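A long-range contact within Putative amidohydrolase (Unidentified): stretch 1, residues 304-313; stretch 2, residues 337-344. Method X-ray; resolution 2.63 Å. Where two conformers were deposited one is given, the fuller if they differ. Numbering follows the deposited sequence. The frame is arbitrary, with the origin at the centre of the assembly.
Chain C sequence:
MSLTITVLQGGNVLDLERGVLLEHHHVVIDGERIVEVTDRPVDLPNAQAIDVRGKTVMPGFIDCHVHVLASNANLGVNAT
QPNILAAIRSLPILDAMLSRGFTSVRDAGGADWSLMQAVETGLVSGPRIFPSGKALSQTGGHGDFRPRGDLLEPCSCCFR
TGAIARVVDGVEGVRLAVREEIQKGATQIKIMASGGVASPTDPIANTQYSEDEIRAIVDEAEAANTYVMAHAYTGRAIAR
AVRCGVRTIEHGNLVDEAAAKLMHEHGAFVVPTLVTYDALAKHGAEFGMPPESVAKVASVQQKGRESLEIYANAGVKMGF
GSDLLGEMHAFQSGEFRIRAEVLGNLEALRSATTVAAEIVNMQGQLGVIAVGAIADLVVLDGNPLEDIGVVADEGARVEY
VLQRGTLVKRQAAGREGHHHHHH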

# COMPACT_ATOMS: atom_id res chain seq x y z
N GLY C 304 1.15 -9.99 47.85
CA GLY C 304 0.16 -8.94 47.69
C GLY C 304 -0.14 -8.20 48.98
O GLY C 304 0.10 -6.99 49.08
N ARG C 305 -0.64 -8.94 49.96
CA ARG C 305 -0.96 -8.39 51.27
C ARG C 305 0.28 -7.74 51.89
O ARG C 305 0.25 -6.61 52.39
CB ARG C 305 -1.51 -9.50 52.18
CG ARG C 305 -2.49 -9.03 53.24
CD ARG C 305 -3.22 -10.18 53.92
NE ARG C 305 -4.48 -10.52 53.26
CZ ARG C 305 -5.64 -9.90 53.47
NH1 ARG C 305 -6.74 -10.29 52.81
NH2 ARG C 305 -5.71 -8.89 54.33
N GLU C 306 1.40 -8.45 51.80
CA GLU C 306 2.69 -7.99 52.32
C GLU C 306 3.10 -6.61 51.79
O GLU C 306 3.59 -5.77 52.54
CB GLU C 306 3.77 -9.03 52.00
CG GLU C 306 4.99 -8.97 52.90
CD GLU C 306 6.13 -9.87 52.43
OE1 GLU C 306 7.26 -9.37 52.30
OE2 GLU C 306 5.89 -11.07 52.18
N SER C 307 2.87 -6.39 50.49
CA SER C 307 3.37 -5.19 49.81
C SER C 307 2.72 -3.94 50.36
O SER C 307 3.34 -2.88 50.44
CB SER C 307 3.07 -5.29 48.31
OG SER C 307 1.68 -5.35 48.07
N LEU C 308 1.45 -4.08 50.74
CA LEU C 308 0.69 -3.02 51.37
C LEU C 308 1.48 -2.39 52.50
O LEU C 308 1.62 -1.17 52.57
CB LEU C 308 -0.63 -3.58 51.89
CG LEU C 308 -1.88 -3.30 51.04
CD1 LEU C 308 -1.65 -3.39 49.53
CD2 LEU C 308 -3.01 -4.22 51.48
N GLU C 309 2.04 -3.24 53.35
CA GLU C 309 2.82 -2.78 54.49
C GLU C 309 4.06 -2.04 54.06
O GLU C 309 4.38 -0.99 54.62
CB GLU C 309 3.20 -3.95 55.38
CG GLU C 309 2.13 -4.30 56.39
CD GLU C 309 2.26 -5.71 56.90
OE1 GLU C 309 3.39 -6.14 57.20
OE2 GLU C 309 1.22 -6.40 57.01
N ILE C 310 4.75 -2.57 53.06
CA ILE C 310 5.92 -1.91 52.50
C ILE C 310 5.59 -0.51 52.01
O ILE C 310 6.29 0.45 52.35
CB ILE C 310 6.49 -2.71 51.33
CG1 ILE C 310 6.62 -4.19 51.73
CG2 ILE C 310 7.79 -2.08 50.85
CD1 ILE C 310 7.36 -5.04 50.75
N TYR C 311 4.49 -0.40 51.26
CA TYR C 311 4.02 0.89 50.77
C TYR C 311 3.69 1.89 51.88
O TYR C 311 4.03 3.07 51.78
CB TYR C 311 2.81 0.70 49.86
CG TYR C 311 3.15 0.10 48.51
CD1 TYR C 311 4.20 0.60 47.75
CD2 TYR C 311 2.39 -0.94 47.98
CE1 TYR C 311 4.51 0.05 46.52
CE2 TYR C 311 2.70 -1.49 46.76
CZ TYR C 311 3.75 -0.99 46.03
OH TYR C 311 4.06 -1.56 44.82
N ALA C 312 3.01 1.41 52.92
CA ALA C 312 2.71 2.22 54.09
C ALA C 312 4.00 2.69 54.75
O ALA C 312 4.14 3.87 55.08
CB ALA C 312 1.89 1.42 55.07
N ASN C 313 4.94 1.77 54.91
CA ASN C 313 6.20 2.06 55.58
C ASN C 313 7.02 3.12 54.88
O ASN C 313 7.52 4.03 55.52
CB ASN C 313 7.02 0.80 55.73
CG ASN C 313 6.46 -0.13 56.76
OD1 ASN C 313 5.67 0.28 57.61
ND2 ASN C 313 6.83 -1.40 56.67
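Stretch 2 (337-344) RIRAEVLG

What backbones meet here? Stretch 1 is helical throughout, part of a longer helix that extends beyond both ends. Stretch 2 enters as helix through Ala-340 and has become loop by Leu-343, with Gly-344 at the N-cap of the next helix. From end to end the two stretches run in roughly the same direction. The backbones come nearest at Arg-305 and Val-342, whose CA atoms lie 7.2 Å apart.

Which apolar side chains meet? Leu-308 and Val-342 point toward the opposing stretch, and Leu-308 CB lies 4.1 Å from Val-342 CG1. One turn further along the helix, Ala-312 CB meets Leu-343 CD2 at 3.9 Å. Leu-343 leaves its backbone sideways, but its end comes nearer and also reaches Leu-308, with CD1 4.4 Å from Leu-308 CG.

How does Arg-305 take part? Its CA-to-CB bond points sideways, yet the end of the side chain comes nearer and reaches stretch 2. Arg-305 CG packs 3.3 Å from Val-342 CG2, and Ile-338 CG2 covers one face of the guanidinium, 3.5 Å from Arg-305 NH1. A salt bridge joins Arg-305 NH2 to Glu-341 OE1 at 3.1 Å, pairing opposite charges beside the apolar packing.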

# COMPACT_ATOMS: atom_id res chain seq x y z
N ARG C 337 -12.37 -4.67 52.43
CA ARG C 337 -12.05 -5.53 53.56
C ARG C 337 -10.60 -6.00 53.56
O ARG C 337 -9.93 -5.96 54.58
CB ARG C 337 -13.01 -6.72 53.66
CG ARG C 337 -13.21 -7.23 55.10
CD ARG C 337 -14.69 -7.42 55.45
NE ARG C 337 -15.08 -8.81 55.28
CZ ARG C 337 -15.48 -9.36 54.14
NH1 ARG C 337 -15.60 -8.62 53.03
NH2 ARG C 337 -15.79 -10.65 54.09
N ILE C 338 -10.11 -6.40 52.39
CA ILE C 338 -8.72 -6.82 52.22
C ILE C 338 -7.77 -5.74 52.69
O ILE C 338 -6.80 -6.01 53.41
CB ILE C 338 -8.44 -7.19 50.76
CG1 ILE C 338 -9.34 -8.34 50.34
CG2 ILE C 338 -7.00 -7.59 50.57
CD1 ILE C 338 -9.38 -8.57 48.86
N ARG C 339 -8.06 -4.50 52.32
CA ARG C 339 -7.20 -3.40 52.69
C ARG C 339 -7.35 -3.00 54.15
O ARG C 339 -6.38 -2.60 54.79
CB ARG C 339 -7.44 -2.22 51.78
CG ARG C 339 -7.04 -2.51 50.38
CD ARG C 339 -6.76 -1.24 49.68
NE ARG C 339 -6.56 -1.47 48.26
CZ ARG C 339 -5.88 -0.65 47.48
NH1 ARG C 339 -5.30 0.43 48.00
NH2 ARG C 339 -5.77 -0.90 46.19
N ALA C 340 -8.57 -3.12 54.67
CA ALA C 340 -8.84 -2.81 56.06
C ALA C 340 -8.10 -3.78 56.98
O ALA C 340 -7.64 -3.40 58.04
CB ALA C 340 -10.31 -2.85 56.33
N GLU C 341 -7.96 -5.03 56.54
CA GLU C 341 -7.40 -6.06 57.38
C GLU C 341 -5.91 -5.86 57.59
O GLU C 341 -5.31 -6.48 58.46
CB GLU C 341 -7.64 -7.44 56.79
CG GLU C 341 -9.03 -8.00 57.04
CD GLU C 341 -9.31 -9.23 56.20
OE1 GLU C 341 -8.34 -9.85 55.71
OE2 GLU C 341 -10.50 -9.58 56.04
N VAL C 342 -5.29 -5.03 56.77
CA VAL C 342 -3.86 -4.85 56.89
C VAL C 342 -3.57 -3.48 57.44
O VAL C 342 -2.88 -3.35 58.43
CB VAL C 342 -3.14 -5.06 55.56
CG1 VAL C 342 -1.66 -4.76 55.71
CG2 VAL C 342 -3.35 -6.47 55.07
N LEU C 343 -4.11 -2.45 56.78
CA LEU C 343 -4.03 -1.08 57.27
C LEU C 343 -5.38 -0.79 57.91
O LEU C 343 -6.32 -1.53 57.69
CB LEU C 343 -3.74 -0.13 56.11
CG LEU C 343 -2.90 -0.69 54.95
CD1 LEU C 343 -3.19 0.03 53.65
CD2 LEU C 343 -1.39 -0.68 55.23
N GLY C 344 -5.50 0.26 58.71
CA GLY C 344 -6.79 0.53 59.35
C GLY C 344 -7.90 0.66 58.32
O GLY C 344 -7.63 0.94 57.15